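PDB 3PAS: TetR family transcription regulator from Marinobacter aquaeolei, which probably binds regulatory DNA through an N-terminal helix-turn-helix domain and controls transcription as a dimer, as TetR-family regulators do. Local coordinates for residues E15-E20 / L57-Y62; H24-T29 / F103-T108; Y160-R165 / G169-T174. All coordinates share one frame; numbering follows the deposited sequence.

Contact 1 of 3, residues E15-E20 / L57-Y62; sequences EATVRE and LATFYY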
loop_
_atom_site.group_PDB
_atom_site.type_symbol
_atom_site.label_atom_id
_atom_site.label_comp_id
_atom_site.label_asym_id
_atom_site.label_seq_id
_atom_site.Cartn_x
_atom_site.Cartn_y
_atom_site.Cartn_z
ATOM N N GLU B 15 -16.199 -4.619 -18.449
ATOM C CA GLU B 15 -14.843 -4.209 -18.817
ATOM C C GLU B 15 -14.721 -2.684 -18.991
ATOM O O GLU B 15 -13.756 -2.082 -18.552
ATOM C CB GLU B 15 -14.427 -4.955 -20.096
ATOM C CG GLU B 15 -14.040 -6.410 -19.861
ATOM C CD GLU B 15 -12.722 -6.581 -19.065
ATOM O OE1 GLU B 15 -11.900 -5.625 -18.966
ATOM O OE2 GLU B 15 -12.502 -7.670 -18.512
ATOM N N ALA B 16 -15.712 -2.049 -19.595
ATOM C CA ALA B 16 -15.696 -0.588 -19.762
ATOM C C ALA B 16 -15.734 0.098 -18.389
ATOM O O ALA B 16 -15.099 1.140 -18.187
ATOM C CB ALA B 16 -16.888 -0.138 -20.621
ATOM N N THR B 17 -16.467 -0.495 -17.445
ATOM C CA THR B 17 -16.556 0.023 -16.075
ATOM C C THR B 17 -15.170 -0.103 -15.416
ATOM O O THR B 17 -14.682 0.853 -14.843
ATOM C CB THR B 17 -17.593 -0.708 -15.248
ATOM O OG1 THR B 17 -18.888 -0.555 -15.832
ATOM C CG2 THR B 17 -17.677 -0.138 -13.832
ATOM N N VAL B 18 -14.574 -1.302 -15.476
ATOM C CA VAL B 18 -13.171 -1.500 -15.012
ATOM C C VAL B 18 -12.219 -0.424 -15.577
ATOM O O VAL B 18 -11.533 0.221 -14.806
ATOM C CB VAL B 18 -12.610 -2.869 -15.381
ATOM C CG1 VAL B 18 -11.056 -2.914 -15.058
ATOM C CG2 VAL B 18 -13.379 -3.980 -14.634
ATOM N N ARG B 19 -12.218 -0.200 -16.899
ATOM C CA ARG B 19 -11.333 0.782 -17.506
ATOM C C ARG B 19 -11.562 2.215 -17.091
ATOM O O ARG B 19 -10.594 2.926 -16.740
ATOM C CB ARG B 19 -11.346 0.711 -19.051
ATOM C CG ARG B 19 -10.864 -0.598 -19.603
ATOM C CD ARG B 19 -10.623 -0.522 -21.113
ATOM N NE ARG B 19 -11.765 -0.021 -21.865
ATOM C CZ ARG B 19 -12.823 -0.743 -22.233
ATOM N NH1 ARG B 19 -12.907 -2.017 -21.911
ATOM N NH2 ARG B 19 -13.795 -0.183 -22.931
ATOM N N GLU B 20 -12.828 2.650 -17.102
ATOM C CA GLU B 20 -13.152 4.022 -16.805
ATOM C C GLU B 20 -12.902 4.354 -15.341
ATOM O O GLU B 20 -12.338 5.422 -15.023
ATOM C CB GLU B 20 -14.584 4.329 -17.236
ATOM C CG GLU B 20 -14.776 4.290 -18.714
ATOM C CD GLU B 20 -14.010 5.394 -19.437
ATOM O OE1 GLU B 20 -14.251 6.577 -19.123
ATOM O OE2 GLU B 20 -13.188 5.058 -20.323
ATOM N N LEU B 57 -21.297 -2.628 -8.601
ATOM C CA LEU B 57 -21.289 -3.837 -7.813
ATOM C C LEU B 57 -21.028 -5.063 -8.679
ATOM O O LEU B 57 -20.186 -5.883 -8.322
ATOM C CB LEU B 57 -22.607 -4.039 -7.058
ATOM C CG LEU B 57 -22.653 -5.159 -6.009
ATOM C CD1 LEU B 57 -21.421 -5.133 -5.031
ATOM C CD2 LEU B 57 -23.985 -5.046 -5.260
ATOM N N ALA B 58 -21.769 -5.205 -9.778
ATOM C CA ALA B 58 -21.586 -6.323 -10.720
ATOM C C ALA B 58 -20.133 -6.370 -11.232
ATOM O O ALA B 58 -19.560 -7.445 -11.456
ATOM C CB ALA B 58 -22.610 -6.235 -11.913
ATOM N N THR B 59 -19.565 -5.201 -11.472
ATOM C CA THR B 59 -18.192 -5.076 -11.942
ATOM C C THR B 59 -17.241 -5.547 -10.844
ATOM O O THR B 59 -16.253 -6.226 -11.119
ATOM C CB THR B 59 -17.840 -3.612 -12.416
ATOM O OG1 THR B 59 -18.701 -3.234 -13.518
ATOM C CG2 THR B 59 -16.382 -3.530 -12.958
ATOM N N PHE B 60 -17.524 -5.169 -9.603
ATOM C CA PHE B 60 -16.690 -5.608 -8.493
ATOM C C PHE B 60 -16.702 -7.151 -8.416
ATOM O O PHE B 60 -15.640 -7.794 -8.291
ATOM C CB PHE B 60 -17.116 -4.988 -7.184
ATOM C CG PHE B 60 -16.263 -5.406 -6.029
ATOM C CD1 PHE B 60 -15.005 -4.938 -5.921
ATOM C CD2 PHE B 60 -16.713 -6.337 -5.126
ATOM C CE1 PHE B 60 -14.177 -5.335 -4.852
ATOM C CE2 PHE B 60 -15.914 -6.717 -4.059
ATOM C CZ PHE B 60 -14.666 -6.235 -3.935
ATOM N N TYR B 61 -17.877 -7.747 -8.540
ATOM C CA TYR B 61 -17.974 -9.212 -8.534
ATOM C C TYR B 61 -17.348 -9.893 -9.718
ATOM O O TYR B 61 -16.773 -10.987 -9.592
ATOM C CB TYR B 61 -19.429 -9.662 -8.398
ATOM C CG TYR B 61 -20.025 -9.383 -7.058
ATOM C CD1 TYR B 61 -19.284 -9.566 -5.890
ATOM C CD2 TYR B 61 -21.360 -9.034 -6.927
ATOM C CE1 TYR B 61 -19.838 -9.341 -4.641
ATOM C CE2 TYR B 61 -21.926 -8.816 -5.666
ATOM C CZ TYR B 61 -21.156 -8.982 -4.531
ATOM O OH TYR B 61 -21.690 -8.771 -3.285
ATOM N N TYR B 62 -17.463 -9.278 -10.885
ATOM C CA TYR B 62 -16.792 -9.761 -12.070
ATOM C C TYR B 62 -15.251 -9.758 -11.874
ATOM O O TYR B 62 -14.550 -10.749 -12.184
ATOM C CB TYR B 62 -17.175 -8.861 -13.242
ATOM C CG TYR B 62 -16.349 -9.026 -14.485
ATOM C CD1 TYR B 62 -16.568 -10.085 -15.339
ATOM C CD2 TYR B 62 -15.384 -8.083 -14.847
ATOM C CE1 TYR B 62 -15.848 -10.220 -16.510
ATOM C CE2 TYR B 62 -14.670 -8.222 -16.006
ATOM C CZ TYR B 62 -14.915 -9.312 -16.844
ATOM O OH TYR B 62 -14.197 -9.496 -18.032
#

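Contact 2 of 3, residues H24-T29 / F103-T108; sequences HGFSAT and FRYHET. With ACT (acetate ion), chain M.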
loop_
_atom_site.group_PDB
_atom_site.type_symbol
_atom_site.label_atom_id
_atom_site.label_comp_id
_atom_site.label_asym_id
_atom_site.label_seq_id
_atom_site.Cartn_x
_atom_site.Cartn_y
_atom_site.Cartn_z
ATOM N N HIS B 24 -10.251 6.994 -14.171
ATOM C CA HIS B 24 -10.795 8.297 -13.752
ATOM C C HIS B 24 -11.505 8.307 -12.386
ATOM O O HIS B 24 -11.874 9.369 -11.901
ATOM C CB HIS B 24 -11.745 8.812 -14.849
ATOM C CG HIS B 24 -11.113 8.861 -16.205
ATOM N ND1 HIS B 24 -11.311 7.882 -17.159
ATOM C CD2 HIS B 24 -10.257 9.753 -16.758
ATOM C CE1 HIS B 24 -10.625 8.187 -18.245
ATOM N NE2 HIS B 24 -9.964 9.307 -18.023
ATOM N N GLY B 25 -11.667 7.150 -11.756
ATOM C CA GLY B 25 -12.324 7.054 -10.427
ATOM C C GLY B 25 -13.848 7.004 -10.582
ATOM O O GLY B 25 -14.399 7.159 -11.702
ATOM N N PHE B 26 -14.536 6.753 -9.477
ATOM C CA PHE B 26 -16.011 6.582 -9.528
ATOM C C PHE B 26 -16.821 7.805 -9.893
ATOM O O PHE B 26 -17.721 7.760 -10.741
ATOM C CB PHE B 26 -16.521 6.086 -8.161
ATOM C CG PHE B 26 -16.162 4.658 -7.861
ATOM C CD1 PHE B 26 -16.584 3.646 -8.701
ATOM C CD2 PHE B 26 -15.441 4.324 -6.718
ATOM C CE1 PHE B 26 -16.274 2.313 -8.434
ATOM C CE2 PHE B 26 -15.132 3.030 -6.428
ATOM C CZ PHE B 26 -15.551 2.002 -7.283
ATOM N N SER B 27 -16.540 8.896 -9.195
ATOM C CA SER B 27 -17.287 10.131 -9.338
ATOM C C SER B 27 -17.268 10.669 -10.732
ATOM O O SER B 27 -18.275 11.170 -11.200
ATOM C CB SER B 27 -16.712 11.185 -8.399
ATOM O OG SER B 27 -16.897 10.728 -7.079
ATOM N N ALA B 28 -16.138 10.576 -11.419
ATOM C CA ALA B 28 -16.071 11.078 -12.786
ATOM C C ALA B 28 -16.717 10.150 -13.810
ATOM O O ALA B 28 -17.006 10.577 -14.922
ATOM C CB ALA B 28 -14.609 11.363 -13.196
ATOM N N THR B 29 -16.947 8.894 -13.451
ATOM C CA THR B 29 -17.456 7.907 -14.395
ATOM C C THR B 29 -18.976 7.783 -14.266
ATOM O O THR B 29 -19.501 7.323 -13.256
ATOM C CB THR B 29 -16.780 6.540 -14.122
ATOM O OG1 THR B 29 -15.354 6.686 -14.218
ATOM C CG2 THR B 29 -17.224 5.497 -15.080
ATOM N N PHE B 103 -6.849 -5.223 -10.636
ATOM C CA PHE B 103 -6.371 -4.894 -9.291
ATOM C C PHE B 103 -6.776 -3.459 -8.878
ATOM O O PHE B 103 -7.143 -3.222 -7.733
ATOM C CB PHE B 103 -4.832 -4.931 -9.237
ATOM C CG PHE B 103 -4.215 -6.309 -9.119
ATOM C CD1 PHE B 103 -4.884 -7.454 -9.511
ATOM C CD2 PHE B 103 -2.892 -6.436 -8.650
ATOM C CE1 PHE B 103 -4.275 -8.719 -9.417
ATOM C CE2 PHE B 103 -2.307 -7.679 -8.545
ATOM C CZ PHE B 103 -3.013 -8.824 -8.941
ATOM N N ARG B 104 -6.646 -2.504 -9.792
ATOM C CA ARG B 104 -6.982 -1.100 -9.460
ATOM C C ARG B 104 -8.484 -0.937 -9.170
ATOM O O ARG B 104 -8.864 -0.271 -8.193
ATOM C CB ARG B 104 -6.540 -0.193 -10.581
ATOM C CG ARG B 104 -6.745 1.263 -10.323
ATOM C CD ARG B 104 -5.665 2.062 -11.034
ATOM N NE ARG B 104 -5.201 3.098 -10.131
ATOM C CZ ARG B 104 -4.475 2.875 -9.031
ATOM N NH1 ARG B 104 -4.112 1.638 -8.674
ATOM N NH2 ARG B 104 -4.115 3.903 -8.273
ATOM N N TYR B 105 -9.319 -1.559 -10.001
ATOM C CA TYR B 105 -10.782 -1.559 -9.750
ATOM C C TYR B 105 -11.085 -2.160 -8.359
ATOM O O TYR B 105 -11.794 -1.561 -7.551
ATOM C CB TYR B 105 -11.597 -2.254 -10.852
ATOM C CG TYR B 105 -13.075 -1.984 -10.649
ATOM C CD1 TYR B 105 -13.649 -0.846 -11.168
ATOM C CD2 TYR B 105 -13.833 -2.765 -9.786
ATOM C CE1 TYR B 105 -15.011 -0.550 -10.959
ATOM C CE2 TYR B 105 -15.177 -2.478 -9.542
ATOM C CZ TYR B 105 -15.755 -1.358 -10.144
ATOM O OH TYR B 105 -17.073 -1.034 -9.934
ATOM N N HIS B 106 -10.534 -3.337 -8.070
ATOM C CA HIS B 106 -10.714 -3.947 -6.755
ATOM C C HIS B 106 -10.313 -2.997 -5.575
ATOM O O HIS B 106 -11.073 -2.798 -4.619
ATOM C CB HIS B 106 -9.917 -5.268 -6.671
ATOM C CG HIS B 106 -10.095 -5.964 -5.362
ATOM N ND1 HIS B 106 -9.322 -5.665 -4.257
ATOM C CD2 HIS B 106 -11.021 -6.860 -4.952
ATOM C CE1 HIS B 106 -9.757 -6.361 -3.228
ATOM N NE2 HIS B 106 -10.770 -7.112 -3.627
ATOM N N GLU B 107 -9.123 -2.423 -5.680
ATOM C CA GLU B 107 -8.586 -1.461 -4.701
ATOM C C GLU B 107 -9.467 -0.194 -4.600
ATOM O O GLU B 107 -9.835 0.224 -3.509
ATOM C CB GLU B 107 -7.162 -1.076 -5.123
ATOM C CG GLU B 107 -6.388 -0.079 -4.197
ATOM C CD GLU B 107 -5.924 -0.713 -2.896
ATOM O OE1 GLU B 107 -6.191 -1.923 -2.680
ATOM O OE2 GLU B 107 -5.308 0.021 -2.072
ATOM N N THR B 108 -9.812 0.409 -5.727
ATOM C CA THR B 108 -10.658 1.596 -5.694
ATOM C C THR B 108 -11.995 1.284 -5.017
ATOM O O THR B 108 -12.443 2.047 -4.149
ATOM C CB THR B 108 -10.955 2.165 -7.105
ATOM O OG1 THR B 108 -9.728 2.515 -7.739
ATOM C CG2 THR B 108 -11.806 3.454 -6.987
HETATM C C ACT M . -1.671 -1.630 -9.875
HETATM O O ACT M . -0.643 -1.042 -10.281
HETATM O OXT ACT M . -2.725 -0.966 -9.944
HETATM C CH3 ACT M . -1.640 -3.027 -9.328
#

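Contact 3 of 3, residues Y160-R165 / G169-T174; sequences YHLVQR and GSFEGT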
loop_
_atom_site.group_PDB
_atom_site.type_symbol
_atom_site.label_atom_id
_atom_site.label_comp_id
_atom_site.label_asym_id
_atom_site.label_seq_id
_atom_site.Cartn_x
_atom_site.Cartn_y
_atom_site.Cartn_z
ATOM N N TYR B 160 0.234 -6.827 -5.103
ATOM C CA TYR B 160 -0.206 -5.504 -5.570
ATOM C C TYR B 160 0.935 -4.472 -5.631
ATOM O O TYR B 160 1.183 -3.840 -6.662
ATOM C CB TYR B 160 -1.316 -4.995 -4.642
ATOM C CG TYR B 160 -1.949 -3.688 -5.088
ATOM C CD1 TYR B 160 -3.048 -3.667 -5.929
ATOM C CD2 TYR B 160 -1.460 -2.459 -4.612
ATOM C CE1 TYR B 160 -3.639 -2.434 -6.327
ATOM C CE2 TYR B 160 -2.034 -1.247 -4.984
ATOM C CZ TYR B 160 -3.108 -1.238 -5.846
ATOM O OH TYR B 160 -3.648 -0.028 -6.207
ATOM N N HIS B 161 1.676 -4.353 -4.545
ATOM C CA HIS B 161 2.780 -3.383 -4.451
ATOM C C HIS B 161 3.876 -3.669 -5.467
ATOM O O HIS B 161 4.321 -2.770 -6.143
ATOM C CB HIS B 161 3.298 -3.379 -3.015
ATOM C CG HIS B 161 4.389 -2.394 -2.743
ATOM N ND1 HIS B 161 4.170 -1.030 -2.664
ATOM C CD2 HIS B 161 5.715 -2.583 -2.512
ATOM C CE1 HIS B 161 5.321 -0.422 -2.403
ATOM N NE2 HIS B 161 6.275 -1.341 -2.299
ATOM N N LEU B 162 4.266 -4.938 -5.605
ATOM C CA LEU B 162 5.334 -5.327 -6.533
ATOM C C LEU B 162 4.882 -5.245 -7.988
ATOM O O LEU B 162 5.675 -4.844 -8.865
ATOM C CB LEU B 162 5.861 -6.707 -6.199
ATOM C CG LEU B 162 6.732 -6.741 -4.917
ATOM C CD1 LEU B 162 7.039 -8.226 -4.459
ATOM C CD2 LEU B 162 8.011 -5.996 -5.142
ATOM N N VAL B 163 3.629 -5.616 -8.269
ATOM C CA VAL B 163 3.094 -5.416 -9.638
ATOM C C VAL B 163 3.201 -3.926 -10.040
ATOM O O VAL B 163 3.584 -3.572 -11.147
ATOM C CB VAL B 163 1.687 -5.940 -9.757
ATOM C CG1 VAL B 163 0.983 -5.338 -11.059
ATOM C CG2 VAL B 163 1.715 -7.501 -9.793
ATOM N N GLN B 164 2.840 -3.064 -9.112
ATOM C CA GLN B 164 2.840 -1.615 -9.355
ATOM C C GLN B 164 4.275 -1.145 -9.618
ATOM O O GLN B 164 4.530 -0.467 -10.621
ATOM C CB GLN B 164 2.202 -0.894 -8.175
ATOM C CG GLN B 164 2.186 0.647 -8.257
ATOM C CD GLN B 164 1.168 1.277 -7.303
ATOM O OE1 GLN B 164 -0.054 1.144 -7.484
ATOM N NE2 GLN B 164 1.669 1.994 -6.310
ATOM N N ARG B 165 5.215 -1.554 -8.762
ATOM C CA ARG B 165 6.621 -1.265 -9.003
ATOM C C ARG B 165 7.102 -1.773 -10.364
ATOM O O ARG B 165 7.856 -1.080 -11.065
ATOM C CB ARG B 165 7.507 -1.778 -7.854
ATOM C CG ARG B 165 7.331 -1.009 -6.559
ATOM C CD ARG B 165 8.391 -1.344 -5.504
ATOM N NE ARG B 165 9.626 -0.634 -5.811
ATOM C CZ ARG B 165 10.330 0.126 -4.979
ATOM N NH1 ARG B 165 10.003 0.276 -3.691
ATOM N NH2 ARG B 165 11.440 0.687 -5.434
ATOM N N GLY B 169 8.570 0.594 -13.544
ATOM C CA GLY B 169 9.996 0.418 -13.794
ATOM C C GLY B 169 10.991 0.345 -12.658
ATOM O O GLY B 169 12.181 0.492 -12.882
ATOM N N SER B 170 10.512 0.103 -11.432
ATOM C CA SER B 170 11.398 0.043 -10.270
ATOM C C SER B 170 11.613 -1.391 -9.810
ATOM O O SER B 170 12.289 -1.613 -8.823
ATOM C CB SER B 170 10.872 0.928 -9.142
ATOM O OG SER B 170 9.646 0.422 -8.613
ATOM N N PHE B 171 11.027 -2.357 -10.521
ATOM C CA PHE B 171 11.233 -3.762 -10.259
ATOM C C PHE B 171 11.066 -4.572 -11.543
ATOM O O PHE B 171 10.210 -4.304 -12.317
ATOM C CB PHE B 171 10.202 -4.262 -9.231
ATOM C CG PHE B 171 10.539 -5.621 -8.625
ATOM C CD1 PHE B 171 11.747 -5.823 -8.008
ATOM C CD2 PHE B 171 9.645 -6.646 -8.676
ATOM C CE1 PHE B 171 12.051 -7.053 -7.455
ATOM C CE2 PHE B 171 9.938 -7.885 -8.122
ATOM C CZ PHE B 171 11.136 -8.063 -7.502
ATOM N N GLU B 172 11.873 -5.585 -11.775
ATOM C CA GLU B 172 11.627 -6.394 -12.962
ATOM C C GLU B 172 10.870 -7.666 -12.630
ATOM O O GLU B 172 11.345 -8.484 -11.841
ATOM C CB GLU B 172 12.934 -6.722 -13.652
ATOM C CG GLU B 172 13.334 -5.646 -14.637
ATOM C CD GLU B 172 14.507 -6.067 -15.519
ATOM O OE1 GLU B 172 15.060 -7.181 -15.307
ATOM O OE2 GLU B 172 14.870 -5.270 -16.416
ATOM N N GLY B 173 9.709 -7.827 -13.245
ATOM C CA GLY B 173 8.832 -8.965 -12.963
ATOM C C GLY B 173 9.191 -10.245 -13.724
ATOM O O GLY B 173 8.340 -10.834 -14.401
ATOM N N THR B 174 10.420 -10.690 -13.567
ATOM C CA THR B 174 10.859 -11.983 -14.095
ATOM C C THR B 174 10.301 -13.131 -13.249
ATOM O O THR B 174 9.962 -12.936 -12.063
ATOM C CB THR B 174 12.369 -12.145 -14.072
ATOM O OG1 THR B 174 12.818 -12.093 -12.712
ATOM C CG2 THR B 174 13.086 -11.017 -14.930
#

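Contact 1 of 3, residues E15-E20 / L57-Y62
Thr59 is the first residue of 57-62 to meet 15-20, and its CA lies 6.8 Å from that of Thr17, the nearest backbone approach of the two segments. Its methyl and hydroxyl touch different things. Thr59 CG2 presses on Val18 CG2 at 3.5 Å, a tight carbon-carbon contact, and also lies against the Thr17 methyl. Thr59 OG1 rests 3.3 Å from Thr17 CB, but this is packing: each hydroxyl hydrogen-bonds back into its own helix, Thr59 OG1 with Leu55 O and Thr17 OG1 with Phe13 O. These two small beta-branched residues, their polar ends turned homeward, face each other where the helices cross; the segment axes are 9.5 Å apart there, at a crossing angle of -93°. This nearly perpendicular crossing joins the first helix of the TetR-type DNA-binding domain, 5-24, to the long helix 52-76, which leads from that domain toward the C-terminal part of the chain. Three residues on, nearly one helical turn, Tyr62 reaches across with its ring extended anti to the backbone N (chi1 167°). Tyr62 OH donates to Glu15 OE2 at 2.5 Å, a short bond that uses the anti lone pair of the carboxylate oxygen. OE2 lies in the plane of the tyrosine ring at its edge, while the carboxylate stands 85° from that plane. Glu15, its chain bent at chi2, brings its acid group to the phenol, and its OE1 forms a salt bridge with Arg99 NH2.

Contact 2 of 3, residues H24-T29 / F103-T108
Phe26 meets segment 103-108 of helix 100-110 at two points of its ring rim. Its CE1 edge is directed at the face of Tyr105 in an offset edge-to-face pair, with centroids 5.9 Å apart and planes at 82°; the closest ring carbons, Phe26 CE1 and Tyr105 CE1, are 4.0 Å apart. Tyr105 OH lies in the plane of the Phe26 ring, at its edge. At another part of the rim, Thr108 CG2 approaches Phe26 CE2 obliquely to 3.4 Å. That methyl is anti to its backbone N (chi1 -60°), which directs it at the phenylalanine.

The next shell positions Tyr105 and the Phe26 turn. Tyr105 OH is hydrogen-bonded to Leu56 O, tying the phenol to helix 52-76. Phe26 begins a type I turn closed by Thr29 N to Phe26 O at 3.0 Å, and Thr29 OG1 donates to Gly25 O at 2.7 Å, bracing the loop that follows helix 5-24; Gly25 leaves that helix with positive phi. Outward again, the Phe26 ring meets Trp114 edge-to-face. The loop between helix 5-24 and helix 31-37, the latter within the predicted helix-turn-helix, thereby rests against helix 100-110, while Val21 of helix 5-24 and Leu56 of helix 52-76 also pack on Phe26.

Contact 3 of 3, residues Y160-R165 / G169-T174
Following His161, whose NE2 hydrogen-bonds to Glu152 OE1 of the second subunit, Leu162 places CD2 over one face of the Phe171 ring, offset toward its rim: the methyl carbon is 4.2 Å from the ring centroid and 20° off the ring normal, which qualifies as a CH-pi contact. Phe171 has its CG anti to the backbone N, which brings the ring to Leu162 CD2. The same ring meets that of His177 with their planes only slightly inclined, and Leu150 of the second subunit packs on it.

One turn later, Arg165 contributes both its backbone and its side chain. Its carbonyl oxygen accepts Ser170 N at 2.9 Å with an N-H...O angle of 156°, the donor tilted from the carbonyl plane. Phe171 N adds a weak bond to the same oxygen. Gly169, with positive phi, closes helix 148-167 in a Schellman motif, and the chain reverses here so that the residues after it return to the last turns. Alongside the backbone bonds, Arg165 NE donates to Ser170 OG at 3.0 Å, the hydroxyl standing 31° out of the guanidinium plane. Ser170 OG occupies the position between its backbone N and carbonyl carbon, which turns the oxygen toward the arginine; it also packs on Arg165 CB at 3.2 Å. Arg165 NH1, in turn, forms a salt bridge with Glu152 OE1 of the second subunit, the oxygen that His161 also uses.

Helix 148-167 thus ends at the dimer interface, with Phe93 of helix 81-98 packing on Leu162, and the loop runs on to Thr174, the N-cap of helix 175-189.

Contacts 1 and 2 adjoin, their centres 9 Å apart, and contact 2 begins in the loop that follows helix 5-24 of contact 1; Thr59 and Phe60 of contact 1 pack on Tyr105 and His106 of contact 2. Contact 1 is a buried helix crossing, whereas contact 2 is partly buried and joins a loop to a helix by aromatic and methyl packing, without a hydrogen bond across it. Contact 3, about 24 Å from contact 1 between centres, is a partly buried helix end at the dimer interface, where backbone capping dominates. Arg104 and Tyr160, making a weak hydrogen bond, connect segments 103-108 and 160-165, and so contacts 2 and 3.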